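PDB 2ZZJ: glucuronan lyase A from Trichoderma reesei, which probably cleaves beta-1,4-linked glucuronan within the chain as an endo-acting polysaccharide lyase of beta-jelly-roll fold, and binds a calcium ion. Local coordinates for residues W113-N117 against Q118-R122; G212-G215 against F216-V219. All coordinates share one frame; numbering follows the deposited sequence.

Interaction 1 of 2, residues W113-N117 against Q118-R122; sequences WIQNN and QLYSR
Trp113 and Tyr120 face each other as an antiparallel hydrogen-bonded pair, Trp113 N giving to Tyr120 O and Tyr120 N to Trp113 O at 2.8 Å. Ile114 with Leu119 forms the non-hydrogen-bonded pair that follows, and Gln115 with Gln118 closes the hairpin through a type II' turn. There Gln115 N donates to Gln118 O and Gln118 N to Gln115 O. Asn116, with its positive phi of 54°, takes the turn position that glycine and asparagine tolerate.

Trp113, Gln115, Gln118 and Tyr120 share one face of the hairpin. The indole lies across the neighbouring strand because CG is wedged between the backbone N and carbonyl carbon (chi1 68°), and Tyr120 CB sits over its face in a CH-pi contact, 3.5 Å from the centroid of the five-membered ring. The phenol ring is oblique to the indole. Gln115 joins both rings: its OE1 takes the indole N-H in the ring plane, NE1 to OE1 2.8 Å, while its amide stacks over the phenol, 29° from parallel, and its CB makes a CH-pi contact with the same face. A water bridges Tyr120 OH and, weakly, Gln115 NE2. A leucine in place of Trp113 would probably uncover Tyr120 CB and leave the Gln115 amide without the N-H that fixes its rotation.

On the reverse face, Ile114 CD1 meets Leu119 CD1 at 4.1 Å, branched aliphatics suited to a buried layer. Both lean on Ile89 of strand 86-95, which pairs with strand 106-115, while strand 135-145 flanks strand 118-126 and packs Pro141 and Asn142 against Tyr120.

Interaction 2 of 2, residues G212-G215 against F216-V219; sequences GTQG and FRQV
Gln214 OE1 lies over one face of the Arg217 guanidinium, 3.0 Å above its plane and offset toward the rim, and a water sits in plane at the edge. The amide and guanidinium planes are nearly perpendicular, 79° apart. OE1 is 3.2 Å from Arg217 NH1 but poorly angled for a hydrogen bond; instead it accepts from Gln81 N and, weakly, from a second water that also takes the Gln218 N-H.

The direct bond runs to the backbone: Arg217 NE donates to Gln214 O at 2.9 Å, in the carbonyl plane. A bend at chi2 (-81°) turns the arginine back toward the loop so that NE can reach this oxygen. The edge water accepts from both Arg217 NH2 and Gln214 N, adding a second link to the same residue. Gln214 itself is extended, and its NE2 donates to Asp79 O.

With NH1 bonded to Gln81 O and a cation-pi contact to Trp80, the largely buried arginine has carbonyls, water and an aromatic ring around it. Arginine suits the place because its several N-H groups can hold separate acceptors, and the electronegative oxygens probably ease the cost of burying its charge.

Followed from the N terminus, interaction 1 comes first, closing the tight hairpin between strands 106-115 and 118-126. Interaction 2 lies in series about a hundred residues on, where the loop after helix 202-207 enters strand 216-227; neither nests in nor crosses the other. The hairpin belongs to the antiparallel sheet containing strands 86-95 and 135-145, while strand 216-227 runs in the other large sheet, paired with strands 37-43 and 66-76. Interaction 1 thus closes a chain reversal in one sheet of the beta-jelly roll, while interaction 2 joins a loop to the start of a strand in the other. The centres of interactions 1 and 2 are 16 Å apart, and they do not touch.

Interaction 1 of 2, residues W113-N117 against Q118-R122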
loop_
_atom_site.group_PDB
_atom_site.type_symbol
_atom_site.label_atom_id
_atom_site.label_comp_id
_atom_site.label_asym_id
_atom_site.label_seq_id
_atom_site.Cartn_x
_atom_site.Cartn_y
_atom_site.Cartn_z
ATOM N N TRP A 113 -0.673 -1.600 5.890
ATOM C CA TRP A 113 -0.787 -0.500 6.839
ATOM C C TRP A 113 -0.067 -0.760 8.145
ATOM O O TRP A 113 0.365 -1.876 8.382
ATOM C CB TRP A 113 -2.253 -0.102 7.078
ATOM C CG TRP A 113 -3.169 -1.096 7.823
ATOM C CD1 TRP A 113 -3.577 -1.005 9.142
ATOM C CD2 TRP A 113 -3.879 -2.219 7.270
ATOM N NE1 TRP A 113 -4.451 -2.025 9.443
ATOM C CE2 TRP A 113 -4.657 -2.782 8.323
ATOM C CE3 TRP A 113 -3.933 -2.813 5.988
ATOM C CZ2 TRP A 113 -5.483 -3.899 8.132
ATOM C CZ3 TRP A 113 -4.740 -3.948 5.801
ATOM C CH2 TRP A 113 -5.508 -4.473 6.888
ATOM N N ILE A 114 0.106 0.317 8.915
ATOM C CA ILE A 114 0.621 0.273 10.309
ATOM C C ILE A 114 -0.558 0.389 11.265
ATOM O O ILE A 114 -1.379 1.282 11.113
ATOM C CB ILE A 114 1.605 1.480 10.601
ATOM C CG1 ILE A 114 2.704 1.594 9.531
ATOM C CG2 ILE A 114 2.296 1.311 11.953
ATOM C CD1 ILE A 114 3.601 0.384 9.436
ATOM N N GLN A 115 -0.645 -0.507 12.255
ATOM C CA GLN A 115 -1.632 -0.408 13.330
ATOM C C GLN A 115 -0.829 -0.642 14.605
ATOM O O GLN A 115 -0.150 -1.639 14.710
ATOM C CB GLN A 115 -2.702 -1.500 13.126
ATOM C CG GLN A 115 -4.045 -1.251 13.745
ATOM C CD GLN A 115 -5.120 -2.229 13.257
ATOM O OE1 GLN A 115 -5.456 -2.286 12.072
ATOM N NE2 GLN A 115 -5.701 -2.978 14.195
ATOM N N ASN A 116 -0.855 0.291 15.542
ATOM C CA ASN A 116 0.115 0.251 16.656
ATOM C C ASN A 116 1.517 0.172 16.054
ATOM O O ASN A 116 1.809 0.934 15.124
ATOM C CB ASN A 116 -0.194 -0.935 17.590
ATOM C CG ASN A 116 -1.546 -0.758 18.318
ATOM O OD1 ASN A 116 -1.722 0.218 19.043
ATOM N ND2 ASN A 116 -2.478 -1.700 18.132
ATOM N N ASN A 117 2.366 -0.758 16.507
ATOM C CA ASN A 117 3.706 -0.866 15.896
ATOM C C ASN A 117 3.833 -2.070 14.968
ATOM O O ASN A 117 4.917 -2.613 14.766
ATOM C CB ASN A 117 4.819 -0.877 16.958
ATOM C CG ASN A 117 4.805 -2.124 17.796
ATOM O OD1 ASN A 117 3.820 -2.859 17.824
ATOM N ND2 ASN A 117 5.915 -2.377 18.493
ATOM N N GLN A 118 2.721 -2.471 14.385
ATOM C CA GLN A 118 2.689 -3.707 13.626
ATOM C C GLN A 118 2.302 -3.451 12.174
ATOM O O GLN A 118 1.405 -2.648 11.919
ATOM C CB GLN A 118 1.669 -4.637 14.271
ATOM C CG GLN A 118 2.068 -5.081 15.694
ATOM C CD GLN A 118 3.268 -6.018 15.646
ATOM O OE1 GLN A 118 4.256 -5.830 16.363
ATOM N NE2 GLN A 118 3.220 -6.968 14.739
ATOM N N LEU A 119 2.982 -4.136 11.249
ATOM C CA LEU A 119 2.564 -4.196 9.839
ATOM C C LEU A 119 1.387 -5.139 9.671
ATOM O O LEU A 119 1.475 -6.319 10.056
ATOM C CB LEU A 119 3.681 -4.725 8.966
ATOM C CG LEU A 119 3.611 -4.492 7.451
ATOM C CD1 LEU A 119 3.883 -3.039 7.154
ATOM C CD2 LEU A 119 4.608 -5.387 6.719
ATOM N N TYR A 120 0.316 -4.631 9.075
ATOM C CA TYR A 120 -0.847 -5.426 8.712
ATOM C C TYR A 120 -1.002 -5.505 7.192
ATOM O O TYR A 120 -0.640 -4.562 6.482
ATOM C CB TYR A 120 -2.096 -4.706 9.207
ATOM C CG TYR A 120 -2.478 -4.961 10.646
ATOM C CD1 TYR A 120 -3.783 -5.356 10.958
ATOM C CD2 TYR A 120 -1.556 -4.781 11.683
ATOM C CE1 TYR A 120 -4.170 -5.592 12.276
ATOM C CE2 TYR A 120 -1.944 -5.010 13.026
ATOM C CZ TYR A 120 -3.253 -5.413 13.293
ATOM O OH TYR A 120 -3.646 -5.639 14.613
ATOM N N SER A 121 -1.611 -6.575 6.683
ATOM C CA SER A 121 -2.047 -6.552 5.288
ATOM C C SER A 121 -3.344 -7.304 5.166
ATOM O O SER A 121 -3.883 -7.768 6.181
ATOM C CB SER A 121 -0.982 -7.090 4.312
ATOM O OG SER A 121 -1.352 -6.779 2.961
ATOM N N ARG A 122 -3.861 -7.399 3.949
ATOM C CA ARG A 122 -5.108 -8.124 3.708
ATOM C C ARG A 122 -5.195 -8.449 2.249
ATOM O O ARG A 122 -4.443 -7.902 1.456
ATOM C CB ARG A 122 -6.293 -7.229 4.063
ATOM C CG ARG A 122 -6.476 -6.087 3.125
ATOM C CD ARG A 122 -7.590 -5.149 3.550
ATOM N NE ARG A 122 -8.227 -4.591 2.373
ATOM C CZ ARG A 122 -9.379 -3.923 2.383
ATOM N NH1 ARG A 122 -9.883 -3.449 1.257
ATOM N NH2 ARG A 122 -10.039 -3.727 3.529
HETATM O O HOH W 1 -6.714 -5.726 15.039
#

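Interaction 2 of 2, residues G212-G215 against F216-V219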
loop_
_atom_site.group_PDB
_atom_site.type_symbol
_atom_site.label_atom_id
_atom_site.label_comp_id
_atom_site.label_asym_id
_atom_site.label_seq_id
_atom_site.Cartn_x
_atom_site.Cartn_y
_atom_site.Cartn_z
ATOM N N GLY A 212 -4.463 10.411 19.715
ATOM C CA GLY A 212 -3.128 10.919 20.003
ATOM C C GLY A 212 -2.908 12.357 19.589
ATOM O O GLY A 212 -3.878 13.080 19.319
ATOM N N THR A 213 -1.641 12.774 19.550
ATOM C CA THR A 213 -1.299 14.182 19.405
ATOM C C THR A 213 -0.373 14.475 18.230
ATOM O O THR A 213 0.063 15.611 18.046
ATOM C CB THR A 213 -0.707 14.776 20.717
ATOM O OG1 THR A 213 0.446 14.026 21.107
ATOM C CG2 THR A 213 -1.744 14.716 21.820
ATOM N N GLN A 214 -0.105 13.478 17.387
ATOM C CA GLN A 214 0.778 13.727 16.251
ATOM C C GLN A 214 -0.079 13.881 14.979
ATOM O O GLN A 214 -0.265 12.920 14.204
ATOM C CB GLN A 214 1.798 12.586 16.090
ATOM C CG GLN A 214 2.890 12.895 15.066
ATOM C CD GLN A 214 3.937 11.806 15.076
ATOM O OE1 GLN A 214 3.749 10.751 14.486
ATOM N NE2 GLN A 214 5.034 12.048 15.783
ATOM N N GLY A 215 -0.608 15.088 14.788
ATOM C CA GLY A 215 -1.451 15.389 13.632
ATOM C C GLY A 215 -0.657 15.632 12.364
ATOM O O GLY A 215 -1.239 15.707 11.274
ATOM N N PHE A 216 0.659 15.745 12.491
ATOM C CA PHE A 216 1.532 15.866 11.336
ATOM C C PHE A 216 2.337 14.579 11.202
ATOM O O PHE A 216 3.229 14.304 12.018
ATOM C CB PHE A 216 2.474 17.054 11.493
ATOM C CG PHE A 216 3.431 17.238 10.344
ATOM C CD1 PHE A 216 2.950 17.472 9.048
ATOM C CD2 PHE A 216 4.824 17.240 10.563
ATOM C CE1 PHE A 216 3.840 17.688 7.962
ATOM C CE2 PHE A 216 5.698 17.435 9.503
ATOM C CZ PHE A 216 5.203 17.645 8.193
ATOM N N ARG A 217 2.040 13.824 10.159
ATOM C CA ARG A 217 2.596 12.476 10.003
ATOM C C ARG A 217 3.507 12.432 8.791
ATOM O O ARG A 217 3.155 12.987 7.759
ATOM C CB ARG A 217 1.468 11.466 9.849
ATOM C CG ARG A 217 0.581 11.285 11.109
ATOM C CD ARG A 217 1.292 10.335 12.084
ATOM N NE ARG A 217 0.623 10.262 13.387
ATOM C CZ ARG A 217 0.833 9.297 14.278
ATOM N NH1 ARG A 217 1.687 8.292 14.001
ATOM N NH2 ARG A 217 0.157 9.314 15.436
ATOM N N GLN A 218 4.655 11.761 8.906
ATOM C CA GLN A 218 5.642 11.700 7.808
ATOM C C GLN A 218 6.146 10.279 7.552
ATOM O O GLN A 218 6.540 9.571 8.491
ATOM C CB GLN A 218 6.858 12.569 8.097
ATOM C CG GLN A 218 6.534 13.995 8.605
ATOM C CD GLN A 218 7.767 14.696 9.023
ATOM O OE1 GLN A 218 8.088 14.765 10.214
ATOM N NE2 GLN A 218 8.487 15.214 8.053
ATOM N N VAL A 219 6.159 9.883 6.275
ATOM C CA VAL A 219 6.654 8.561 5.859
ATOM C C VAL A 219 7.463 8.784 4.571
ATOM O O VAL A 219 7.013 9.552 3.696
ATOM C CB VAL A 219 5.514 7.553 5.597
ATOM C CG1 VAL A 219 6.145 6.153 5.179
ATOM C CG2 VAL A 219 4.606 7.402 6.844
HETATM O O HOH W 2 5.199 11.172 11.848
HETATM O O HOH W 3 -1.794 11.160 16.537
#